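Local coordinates for Lmo0325 protein (Listeria monocytogenes EGD-e, PDB 4RYK), which probably binds DNA as an Rgg-family transcriptional regulator, through an N-terminal helix-turn-helix domain joined to an all-helical repeat domain, at residues K26-G31 with K58-P63; E12-I17 with G40-K45. All coordinates share one frame; numbering follows the deposited sequence.

Contact 1 (K26-G31 with K58-P63); sequences KEVYTG and KRIMVP. With GLC (alpha-D-glucopyranose), chain B.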
loop_
_atom_site.group_PDB
_atom_site.type_symbol
_atom_site.label_atom_id
_atom_site.label_comp_id
_atom_site.label_asym_id
_atom_site.label_seq_id
_atom_site.Cartn_x
_atom_site.Cartn_y
_atom_site.Cartn_z
ATOM N N LYS A 26 -32.035 -8.224 -5.292
ATOM C CA LYS A 26 -32.053 -9.597 -5.706
ATOM C C LYS A 26 -30.669 -10.097 -6.132
ATOM O O LYS A 26 -30.243 -11.178 -5.729
ATOM C CB LYS A 26 -33.043 -9.812 -6.834
ATOM C CG LYS A 26 -33.239 -11.284 -7.124
ATOM C CD LYS A 26 -33.909 -11.493 -8.469
ATOM C CE LYS A 26 -34.127 -12.971 -8.741
ATOM N NZ LYS A 26 -35.395 -13.102 -9.505
ATOM N N GLU A 27 -29.954 -9.369 -6.953
ATOM C CA GLU A 27 -28.679 -9.924 -7.361
ATOM C C GLU A 27 -27.566 -9.761 -6.338
ATOM O O GLU A 27 -26.610 -10.517 -6.344
ATOM C CB GLU A 27 -28.286 -9.416 -8.737
ATOM C CG GLU A 27 -27.667 -8.063 -8.813
ATOM C CD GLU A 27 -27.786 -7.508 -10.241
ATOM O OE1 GLU A 27 -27.101 -8.028 -11.166
ATOM O OE2 GLU A 27 -28.565 -6.555 -10.437
ATOM N N VAL A 28 -27.687 -8.816 -5.423
ATOM C CA VAL A 28 -26.648 -8.679 -4.427
ATOM C C VAL A 28 -26.802 -9.732 -3.301
ATOM O O VAL A 28 -25.821 -10.303 -2.851
ATOM C CB VAL A 28 -26.613 -7.268 -3.851
ATOM C CG1 VAL A 28 -25.810 -7.235 -2.582
ATOM C CG2 VAL A 28 -26.015 -6.307 -4.855
ATOM N N TYR A 29 -28.032 -9.994 -2.868
ATOM C CA TYR A 29 -28.260 -10.740 -1.637
ATOM C C TYR A 29 -28.683 -12.202 -1.769
ATOM O O TYR A 29 -28.540 -12.953 -0.790
ATOM C CB TYR A 29 -29.257 -9.995 -0.752
ATOM C CG TYR A 29 -28.738 -8.643 -0.305
ATOM C CD1 TYR A 29 -27.712 -8.542 0.634
ATOM C CD2 TYR A 29 -29.224 -7.482 -0.865
ATOM C CE1 TYR A 29 -27.243 -7.322 1.043
ATOM C CE2 TYR A 29 -28.764 -6.249 -0.467
ATOM C CZ TYR A 29 -27.764 -6.173 0.481
ATOM O OH TYR A 29 -27.312 -4.932 0.839
ATOM N N THR A 30 -29.149 -12.597 -2.955
ATOM C CA THR A 30 -29.688 -13.911 -3.165
ATOM C C THR A 30 -28.649 -14.971 -2.879
ATOM O O THR A 30 -27.521 -14.884 -3.342
ATOM C CB THR A 30 -30.184 -14.136 -4.605
ATOM O OG1 THR A 30 -31.185 -13.181 -4.896
ATOM C CG2 THR A 30 -30.854 -15.509 -4.731
ATOM N N GLY A 31 -29.050 -15.941 -2.068
ATOM C CA GLY A 31 -28.177 -17.010 -1.612
ATOM C C GLY A 31 -27.298 -16.580 -0.446
ATOM O O GLY A 31 -26.568 -17.393 0.106
ATOM N N LYS A 58 -18.352 -9.049 -2.138
ATOM C CA LYS A 58 -18.001 -9.635 -3.403
ATOM C C LYS A 58 -19.066 -9.358 -4.446
ATOM O O LYS A 58 -18.771 -9.128 -5.608
ATOM C CB LYS A 58 -17.778 -11.153 -3.271
ATOM C CG LYS A 58 -16.492 -11.609 -3.909
ATOM C CD LYS A 58 -16.502 -13.099 -4.306
ATOM C CE LYS A 58 -16.448 -14.005 -3.086
ATOM N NZ LYS A 58 -15.296 -13.623 -2.220
ATOM N N ARG A 59 -20.301 -9.347 -4.035
ATOM C CA ARG A 59 -21.385 -9.090 -4.981
ATOM C C ARG A 59 -21.426 -7.645 -5.501
ATOM O O ARG A 59 -22.041 -7.370 -6.551
ATOM C CB ARG A 59 -22.712 -9.437 -4.325
ATOM C CG ARG A 59 -22.907 -10.912 -4.048
ATOM C CD ARG A 59 -23.344 -11.632 -5.309
ATOM N NE ARG A 59 -23.527 -13.026 -5.015
ATOM C CZ ARG A 59 -24.639 -13.552 -4.545
ATOM N NH1 ARG A 59 -25.708 -12.815 -4.307
ATOM N NH2 ARG A 59 -24.679 -14.844 -4.306
ATOM N N ILE A 60 -20.833 -6.705 -4.771
ATOM C CA ILE A 60 -20.794 -5.335 -5.238
ATOM C C ILE A 60 -19.393 -4.988 -5.700
ATOM O O ILE A 60 -19.168 -3.858 -6.117
ATOM C CB ILE A 60 -21.327 -4.316 -4.208
ATOM C CG1 ILE A 60 -20.554 -4.379 -2.884
ATOM C CG2 ILE A 60 -22.792 -4.553 -3.889
ATOM C CD1 ILE A 60 -20.637 -3.113 -2.072
HETATM N N MSE A 61 -18.471 -5.976 -5.704
HETATM C CA MSE A 61 -17.101 -5.774 -6.189
HETATM C C MSE A 61 -16.344 -4.680 -5.467
HETATM O O MSE A 61 -15.684 -3.816 -6.085
HETATM C CB MSE A 61 -17.160 -5.446 -7.668
HETATM C CG MSE A 61 -17.210 -6.750 -8.438
HETATM SE SE MSE A 61 -19.060 -6.835 -9.005
HETATM C CE MSE A 61 -18.747 -5.592 -10.548
ATOM N N VAL A 62 -16.438 -4.689 -4.155
ATOM C CA VAL A 62 -15.678 -3.764 -3.356
ATOM C C VAL A 62 -14.898 -4.560 -2.312
ATOM O O VAL A 62 -15.515 -5.154 -1.477
ATOM C CB VAL A 62 -16.606 -2.767 -2.643
ATOM C CG1 VAL A 62 -15.798 -1.895 -1.718
ATOM C CG2 VAL A 62 -17.327 -1.882 -3.660
ATOM N N PRO A 63 -13.563 -4.593 -2.396
ATOM C CA PRO A 63 -12.790 -5.299 -1.345
ATOM C C PRO A 63 -13.016 -4.645 0.002
ATOM O O PRO A 63 -13.230 -3.432 0.100
ATOM C CB PRO A 63 -11.320 -5.110 -1.783
ATOM C CG PRO A 63 -11.394 -4.960 -3.295
ATOM C CD PRO A 63 -12.717 -4.243 -3.569
HETATM C C1 GLC B . -31.621 -17.620 3.295
HETATM C C2 GLC B . -30.404 -18.523 3.586
HETATM C C3 GLC B . -29.495 -18.601 2.376
HETATM C C4 GLC B . -30.450 -18.823 1.222
HETATM C C5 GLC B . -30.908 -17.387 0.941
HETATM C C6 GLC B . -31.897 -17.199 -0.202
HETATM O O2 GLC B . -29.643 -18.047 4.697
HETATM O O3 GLC B . -28.505 -19.617 2.487
HETATM O O4 GLC B . -29.804 -19.532 0.157
HETATM O O5 GLC B . -31.479 -16.795 2.124
HETATM O O6 GLC B . -31.521 -15.943 -0.785
#
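The side chain of R59 reaches from helix 50-60 to the C-terminal end of helix 25-29, where backbone carbonyls lack the amide partners of a further helical turn. The strongest grip is on T30: NH1 and NH2 both donate end-on to its carbonyl O, at 2.9 Å from R59 NH1 and 3.0 Å from R59 NH2. That oxygen lies in the guanidinium plane; NH1 meets a lone pair, while NH2 comes nearly along the C=O axis. NH1 has two hydrogens, one turned to T30 O and the other shared by weak, bent bonds to V28 O and E27 O; arginine suits the place because its flat head can offer N-H groups to several carbonyls at once. A bend at chi2 (-80°) lays its methylenes along V28 O, with R59 CG 3.2 Å from V28 O. T30 suits the helix end because its OG1, beside its own backbone N, donates to K26 O in a very short bond of 2.4 Å. The next amide, G31 N, donates almost straight (166°) to O6 of the bound glucose, 2.8 Å from G31 N; positive phi is easy for glycine. R59 O accepts a hydrogen bond from Q112 of the second subunit. Apart from these bonds, branched V28 and I60 meet through their CG2 methyls. Both also pack on helix 10-20, V28 on R18 and I60 on I14 and I17.

Contact 2 (E12-I17 with G40-K45); sequences ELIREI and GFEKGK
Helix 10-20 meets the C-terminal end of helix 35-42 most closely at E12 and E42, whose CA atoms lie 4.9 Å apart, near enough for E12 CA to make a CA-H...O contact with E42 O at 3.6 Å. No conventional hydrogen bond joins the segments; carbon packing carries the contact. The CG of E12 rests 3.3 Å from E42 O, and its extended chain brings E12 OE2, hydrogen-bonded to S9, to 4.0 Å from G44 CA. G44 closes helix 35-42 in a Schellman motif: its positive phi suits glycine, and the missing side chain leaves the way clear for the end of E12. On the buried side, I14 CG1, beside its own backbone N, meets the F41 ring obliquely, 4.0 Å from F41 CZ. F41 CG is anti to its backbone N (chi1 169°), which brings the ring tip to the isoleucine. The two belong to the hydrophobic centre of an XRE-type helix-turn-helix domain, where I14 also touches F53, L57 and F67. E42 and R15 cross at about a right angle, R15 CB lying 3.6 Å from E42 CD; glutamate suits the place, its methylenes packing on R15 CB while both oxygens reach polar partners. R15's extended chain carries its guanidinium past the carboxylate: R15 NE and E42 OE1 stay 5.1 Å apart, too far for a salt bridge, so any attraction is longer-range. In the buried carboxylate, OE2 takes a hydrogen bond with Y29 OH and a salt bridge with R18, whose cation probably steadies the negative charge, and OE1 accepts from Q25.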
loop_
_atom_site.group_PDB
_atom_site.type_symbol
_atom_site.label_atom_id
_atom_site.label_comp_id
_atom_site.label_asym_id
_atom_site.label_seq_id
_atom_site.Cartn_x
_atom_site.Cartn_y
_atom_site.Cartn_z
ATOM N N GLU A 12 -26.090 0.726 5.315
ATOM C CA GLU A 12 -26.543 1.944 4.640
ATOM C C GLU A 12 -25.558 2.312 3.557
ATOM O O GLU A 12 -25.965 2.703 2.470
ATOM C CB GLU A 12 -26.777 3.079 5.631
ATOM C CG GLU A 12 -28.094 2.900 6.369
ATOM C CD GLU A 12 -28.167 3.667 7.666
ATOM O OE1 GLU A 12 -28.787 4.739 7.703
ATOM O OE2 GLU A 12 -27.611 3.196 8.664
ATOM N N LEU A 13 -24.262 2.094 3.811
ATOM C CA LEU A 13 -23.263 2.359 2.778
ATOM C C LEU A 13 -23.331 1.326 1.632
ATOM O O LEU A 13 -23.208 1.672 0.451
ATOM C CB LEU A 13 -21.864 2.426 3.372
ATOM C CG LEU A 13 -20.747 2.579 2.349
ATOM C CD1 LEU A 13 -20.966 3.801 1.476
ATOM C CD2 LEU A 13 -19.424 2.735 3.081
ATOM N N ILE A 14 -23.548 0.065 1.993
ATOM C CA ILE A 14 -23.681 -0.963 0.998
ATOM C C ILE A 14 -24.828 -0.581 0.057
ATOM O O ILE A 14 -24.700 -0.691 -1.128
ATOM C CB ILE A 14 -23.960 -2.351 1.602
ATOM C CG1 ILE A 14 -22.740 -2.907 2.374
ATOM C CG2 ILE A 14 -24.318 -3.341 0.495
ATOM C CD1 ILE A 14 -21.550 -3.277 1.501
ATOM N N ARG A 15 -25.938 -0.133 0.617
ATOM C CA ARG A 15 -27.082 0.266 -0.182
ATOM C C ARG A 15 -26.715 1.340 -1.193
ATOM O O ARG A 15 -27.039 1.228 -2.373
ATOM C CB ARG A 15 -28.201 0.746 0.728
ATOM C CG ARG A 15 -29.236 1.622 0.034
ATOM C CD ARG A 15 -30.050 2.368 1.068
ATOM N NE ARG A 15 -31.115 3.106 0.427
ATOM C CZ ARG A 15 -30.913 4.219 -0.243
ATOM N NH1 ARG A 15 -29.681 4.723 -0.356
ATOM N NH2 ARG A 15 -31.928 4.789 -0.796
ATOM N N GLU A 16 -26.018 2.361 -0.725
ATOM C CA GLU A 16 -25.638 3.488 -1.575
ATOM C C GLU A 16 -24.709 3.017 -2.679
ATOM O O GLU A 16 -24.850 3.397 -3.851
ATOM C CB GLU A 16 -25.008 4.548 -0.698
ATOM C CG GLU A 16 -24.171 5.554 -1.437
ATOM C CD GLU A 16 -23.567 6.601 -0.497
ATOM O OE1 GLU A 16 -22.429 7.079 -0.778
ATOM O OE2 GLU A 16 -24.239 6.943 0.518
ATOM N N ILE A 17 -23.758 2.148 -2.329
ATOM C CA ILE A 17 -22.871 1.635 -3.355
ATOM C C ILE A 17 -23.599 0.762 -4.373
ATOM O O ILE A 17 -23.413 0.903 -5.589
ATOM C CB ILE A 17 -21.683 0.847 -2.762
ATOM C CG1 ILE A 17 -20.751 1.786 -1.981
ATOM C CG2 ILE A 17 -20.896 0.201 -3.878
ATOM C CD1 ILE A 17 -19.840 1.043 -1.002
ATOM N N GLY A 40 -33.701 -4.959 6.092
ATOM C CA GLY A 40 -33.282 -4.500 7.407
ATOM C C GLY A 40 -31.831 -4.072 7.486
ATOM O O GLY A 40 -31.526 -3.010 8.028
ATOM N N PHE A 41 -30.937 -4.891 6.945
ATOM C CA PHE A 41 -29.497 -4.584 6.934
ATOM C C PHE A 41 -29.257 -3.249 6.258
ATOM O O PHE A 41 -28.488 -2.443 6.756
ATOM C CB PHE A 41 -28.765 -5.698 6.180
ATOM C CG PHE A 41 -27.335 -5.413 5.844
ATOM C CD1 PHE A 41 -26.381 -5.237 6.850
ATOM C CD2 PHE A 41 -26.917 -5.407 4.513
ATOM C CE1 PHE A 41 -25.059 -5.008 6.538
ATOM C CE2 PHE A 41 -25.591 -5.176 4.196
ATOM C CZ PHE A 41 -24.659 -4.970 5.221
ATOM N N GLU A 42 -29.921 -2.999 5.126
ATOM C CA GLU A 42 -29.721 -1.738 4.381
ATOM C C GLU A 42 -30.285 -0.504 5.092
ATOM O O GLU A 42 -29.871 0.602 4.810
ATOM C CB GLU A 42 -30.236 -1.854 2.944
ATOM C CG GLU A 42 -29.361 -2.777 2.096
ATOM C CD GLU A 42 -29.535 -2.580 0.595
ATOM O OE1 GLU A 42 -30.556 -1.998 0.183
ATOM O OE2 GLU A 42 -28.629 -2.991 -0.164
ATOM N N LYS A 43 -31.180 -0.697 6.046
ATOM C CA LYS A 43 -31.657 0.391 6.910
ATOM C C LYS A 43 -30.903 0.493 8.204
ATOM O O LYS A 43 -31.253 1.302 9.054
ATOM C CB LYS A 43 -33.129 0.177 7.258
ATOM C CG LYS A 43 -33.976 0.117 6.012
ATOM C CD LYS A 43 -35.455 -0.031 6.312
ATOM C CE LYS A 43 -36.248 0.290 5.055
ATOM N NZ LYS A 43 -37.695 0.099 5.296
ATOM N N GLY A 44 -29.902 -0.348 8.401
ATOM C CA GLY A 44 -29.175 -0.348 9.658
ATOM C C GLY A 44 -29.929 -1.002 10.797
ATOM O O GLY A 44 -29.670 -0.739 11.954
ATOM N N LYS A 45 -30.872 -1.863 10.490
ATOM C CA LYS A 45 -31.577 -2.522 11.543
ATOM C C LYS A 45 -31.039 -3.900 11.882
ATOM O O LYS A 45 -31.507 -4.503 12.828
ATOM C CB LYS A 45 -33.070 -2.560 11.225
ATOM C CG LYS A 45 -33.764 -1.237 11.528
ATOM C CD LYS A 45 -33.446 -0.800 12.959
ATOM C CE LYS A 45 -34.439 0.192 13.539
ATOM N NZ LYS A 45 -33.881 1.564 13.440
#

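The centres of contacts 1 and 2 lie 13 Å apart within the one helix-turn-helix domain, and their segments alternate along the chain: 12-17, 26-31, 40-45, 58-63. Contact 1 pairs helix 25-29 with helix 50-60, and contact 2 pairs helix 10-20 with helix 35-42, so each contact joins a helix to one that is not its neighbour in the chain. Y29 and E42 connect them directly, with 2.6 Å from Y29 OH to E42 OE2, a probable hydrogen bond. I60 CD1 also packs on I14 CD1, 3.7 Å away. The apolar parts of both, I60 and Y29 with I14 and F41, meet in one interior that joins the helices of the putative DNA-binding domain, about 33 Å from the centre of the chain.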